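Local coordinates for CBS domain-containing protein (Pyrococcus horikoshii, PDB 2YZI) that is of unknown function but carries two CBS domains, a module that in many relatives binds adenosyl ligands such as AMP or ATP and regulates partner proteins or domains, at residues A29-M34 and F54-I59. Sequence-based numbering, arbitrary orientation.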
ATOM      1  N   ALA B  29       8.511   6.116 -13.791  1.00 24.86           N
ATOM      2  CA  ALA B  29       8.533   5.133 -12.718  1.00 24.35           C
ATOM      3  C   ALA B  29       7.093   4.901 -12.224  1.00 24.51           C
ATOM      4  O   ALA B  29       6.697   3.770 -11.931  1.00 23.14           O
ATOM      5  CB  ALA B  29       9.416   5.629 -11.578  1.00 25.78           C
ATOM      6  N   SER B  30       6.310   5.975 -12.145  1.00 24.15           N
ATOM      7  CA  SER B  30       4.920   5.863 -11.708  1.00 23.89           C
ATOM      8  C   SER B  30       4.105   4.973 -12.644  1.00 24.20           C
ATOM      9  O   SER B  30       3.311   4.151 -12.191  1.00 23.11           O
ATOM     10  CB  SER B  30       4.256   7.244 -11.629  1.00 23.38           C
ATOM     11  OG  SER B  30       4.721   7.981 -10.513  1.00 24.30           O
ATOM     12  N   ARG B  31       4.309   5.136 -13.948  1.00 24.38           N
ATOM     13  CA  ARG B  31       3.578   4.345 -14.924  1.00 25.28           C
ATOM     14  C   ARG B  31       3.976   2.884 -14.828  1.00 26.02           C
ATOM     15  O   ARG B  31       3.127   1.991 -14.867  1.00 26.69           O
ATOM     16  CB  ARG B  31       3.844   4.848 -16.341  1.00 26.68           C
ATOM     17  CG  ARG B  31       3.060   4.101 -17.408  1.00 26.74           C
ATOM     18  CD  ARG B  31       3.750   4.238 -18.733  1.00 31.42           C
ATOM     19  NE  ARG B  31       5.083   3.642 -18.697  1.00 31.77           N
ATOM     20  CZ  ARG B  31       5.313   2.335 -18.708  1.00 31.16           C
ATOM     21  NH1 ARG B  31       4.300   1.477 -18.756  1.00 31.15           N
ATOM     22  NH2 ARG B  31       6.557   1.888 -18.669  1.00 31.00           N
ATOM     23  N   LEU B  32       5.275   2.646 -14.711  1.00 25.67           N
ATOM     24  CA  LEU B  32       5.790   1.291 -14.591  1.00 27.41           C
ATOM     25  C   LEU B  32       5.185   0.596 -13.364  1.00 29.17           C
ATOM     26  O   LEU B  32       4.845  -0.590 -13.413  1.00 26.52           O
ATOM     27  CB  LEU B  32       7.315   1.333 -14.484  1.00 26.63           C
ATOM     28  CG  LEU B  32       8.092   0.019 -14.418  1.00 27.66           C
ATOM     29  CD1 LEU B  32       7.812  -0.841 -15.643  1.00 25.99           C
ATOM     30  CD2 LEU B  32       9.579   0.345 -14.317  1.00 26.49           C
HETATM   31  N   MSE B  33       5.046   1.343 -12.269  1.00 37.95           N
HETATM   32  CA  MSE B  33       4.490   0.800 -11.032  1.00 35.20           C
HETATM   33  C   MSE B  33       3.024   0.420 -11.194  1.00 34.68           C
HETATM   34  O   MSE B  33       2.577  -0.607 -10.685  1.00 34.63           O
HETATM   35  CB  MSE B  33       4.615   1.818  -9.893  1.00 34.05           C
HETATM   36  CG  MSE B  33       6.024   2.031  -9.370  1.00 36.10           C
HETATM   37 SE   MSE B  33       6.043   3.610  -8.225  1.00 38.94          SE
HETATM   38  CE  MSE B  33       6.266   2.753  -6.490  1.00 36.06           C
HETATM   39  N   MSE B  34       2.272   1.258 -11.894  1.00 34.11           N
HETATM   40  CA  MSE B  34       0.858   0.983 -12.104  1.00 33.14           C
HETATM   41  C   MSE B  34       0.696  -0.182 -13.074  1.00 31.61           C
HETATM   42  O   MSE B  34      -0.236  -0.966 -12.947  1.00 31.77           O
HETATM   43  CB  MSE B  34       0.143   2.226 -12.647  1.00 34.61           C
HETATM   44  CG  MSE B  34       0.217   3.438 -11.724  1.00 36.64           C
HETATM   45 SE   MSE B  34      -0.519   3.059  -9.964  1.00 39.84          SE
HETATM   46  CE  MSE B  34      -0.468   4.812  -9.170  1.00 38.53           C
ATOM     47  N   PHE B  54      12.550   3.344  -3.376  1.00 16.31           N
ATOM     48  CA  PHE B  54      11.491   4.314  -3.122  1.00 16.17           C
ATOM     49  C   PHE B  54      10.089   3.739  -3.341  1.00 16.82           C
ATOM     50  O   PHE B  54       9.881   2.810  -4.126  1.00 16.29           O
ATOM     51  CB  PHE B  54      11.705   5.580  -3.969  1.00 14.43           C
ATOM     52  CG  PHE B  54      11.428   5.395  -5.436  1.00 16.47           C
ATOM     53  CD1 PHE B  54      10.124   5.460  -5.924  1.00 15.10           C
ATOM     54  CD2 PHE B  54      12.478   5.180  -6.335  1.00 14.44           C
ATOM     55  CE1 PHE B  54       9.869   5.319  -7.291  1.00 16.50           C
ATOM     56  CE2 PHE B  54      12.235   5.038  -7.704  1.00 16.78           C
ATOM     57  CZ  PHE B  54      10.931   5.108  -8.187  1.00 17.07           C
ATOM     58  N   THR B  55       9.129   4.307  -2.622  1.00 16.67           N
ATOM     59  CA  THR B  55       7.742   3.860  -2.691  1.00 17.17           C
ATOM     60  C   THR B  55       6.847   4.901  -3.332  1.00 16.77           C
ATOM     61  O   THR B  55       7.303   5.965  -3.734  1.00 16.20           O
ATOM     62  CB  THR B  55       7.186   3.581  -1.289  1.00 16.70           C
ATOM     63  OG1 THR B  55       7.111   4.812  -0.560  1.00 19.39           O
ATOM     64  CG2 THR B  55       8.078   2.602  -0.545  1.00 14.62           C
ATOM     65  N   LYS B  56       5.566   4.569  -3.432  1.00 18.82           N
ATOM     66  CA  LYS B  56       4.578   5.474  -3.995  1.00 18.48           C
ATOM     67  C   LYS B  56       4.414   6.608  -2.990  1.00 17.75           C
ATOM     68  O   LYS B  56       4.229   7.771  -3.354  1.00 16.92           O
ATOM     69  CB  LYS B  56       3.250   4.741  -4.196  1.00 18.51           C
ATOM     70  CG  LYS B  56       3.247   3.737  -5.348  1.00 19.19           C
ATOM     71  CD  LYS B  56       1.897   3.033  -5.477  1.00 19.37           C
ATOM     72  CE  LYS B  56       1.866   2.070  -6.667  1.00 19.19           C
ATOM     73  NZ  LYS B  56       0.575   1.320  -6.796  1.00 15.74           N
ATOM     74  N   SER B  57       4.509   6.249  -1.717  1.00 17.62           N
ATOM     75  CA  SER B  57       4.382   7.215  -0.650  1.00 19.10           C
ATOM     76  C   SER B  57       5.481   8.267  -0.759  1.00 21.03           C
ATOM     77  O   SER B  57       5.221   9.453  -0.551  1.00 22.50           O
ATOM     78  CB  SER B  57       4.453   6.512   0.703  1.00 18.43           C
ATOM     79  OG  SER B  57       4.067   7.388   1.739  1.00 20.45           O
ATOM     80  N   ASP B  58       6.704   7.840  -1.077  1.00 22.32           N
ATOM     81  CA  ASP B  58       7.817   8.778  -1.210  1.00 22.78           C
ATOM     82  C   ASP B  58       7.482   9.770  -2.309  1.00 22.89           C
ATOM     83  O   ASP B  58       7.779  10.956  -2.197  1.00 22.54           O
ATOM     84  CB  ASP B  58       9.121   8.064  -1.581  1.00 22.44           C
ATOM     85  CG  ASP B  58       9.570   7.077  -0.534  1.00 25.97           C
ATOM     86  OD1 ASP B  58       9.503   7.393   0.675  1.00 26.84           O
ATOM     87  OD2 ASP B  58      10.009   5.980  -0.920  1.00 25.78           O
ATOM     88  N   ILE B  59       6.872   9.264  -3.376  1.00 22.89           N
ATOM     89  CA  ILE B  59       6.478  10.090  -4.509  1.00 24.37           C
ATOM     90  C   ILE B  59       5.461  11.151  -4.094  1.00 25.57           C
ATOM     91  O   ILE B  59       5.520  12.280  -4.571  1.00 25.91           O
ATOM     92  CB  ILE B  59       5.897   9.217  -5.640  1.00 22.04           C
ATOM     93  CG1 ILE B  59       7.029   8.411  -6.279  1.00 20.89           C
ATOM     94  CG2 ILE B  59       5.187  10.077  -6.674  1.00 21.64           C
ATOM     95  CD1 ILE B  59       6.570   7.306  -7.190  1.00 19.18           C
TER
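Within the first CBS domain, a beta-alpha-beta-beta-alpha unit, the two helices lie on the same small sheet, and this contact joins helix 26-35 to the point where strand 50-55 passes directly into helix 56-64. F54, near the strand end, sends its ring across to the first helix: CZ meets A29 CB at 3.8 Å, the methyl lying near the ring plane at its edge, while L41 and V43 of the neighbouring strand 40-44 pack on the same phenylalanine. The CA-to-CB bond of T55 points away from helix 26-35, and its OG1 caps the second helix. It forms a capping box with D58: D58 N donates to T55 OG1 (3.1 Å), and T55 N donates to D58 OD2 (2.5 Å), so the two residues cap each other reciprocally where the strand gives way to the helix. K56 opens the helix and extends an all-trans outer chain past the selenomethionine M34, whose SE lies 3.8 Å from K56 NZ. That amine is hydrogen-bonded to S57 of the second subunit, and I60 of that subunit packs on both K56 and M34, placing this side of the helix pair in the dimer interface. One turn on, I59 points back toward helix 26-35, its CD1 3.9 Å from both M33 SE and S30 OG, a hydroxyl hydrogen-bonded to V26 O. Selenomethionine M33 is the main wedge, burying the largest area here, and its CE comes to 3.4 Å from K56 CG.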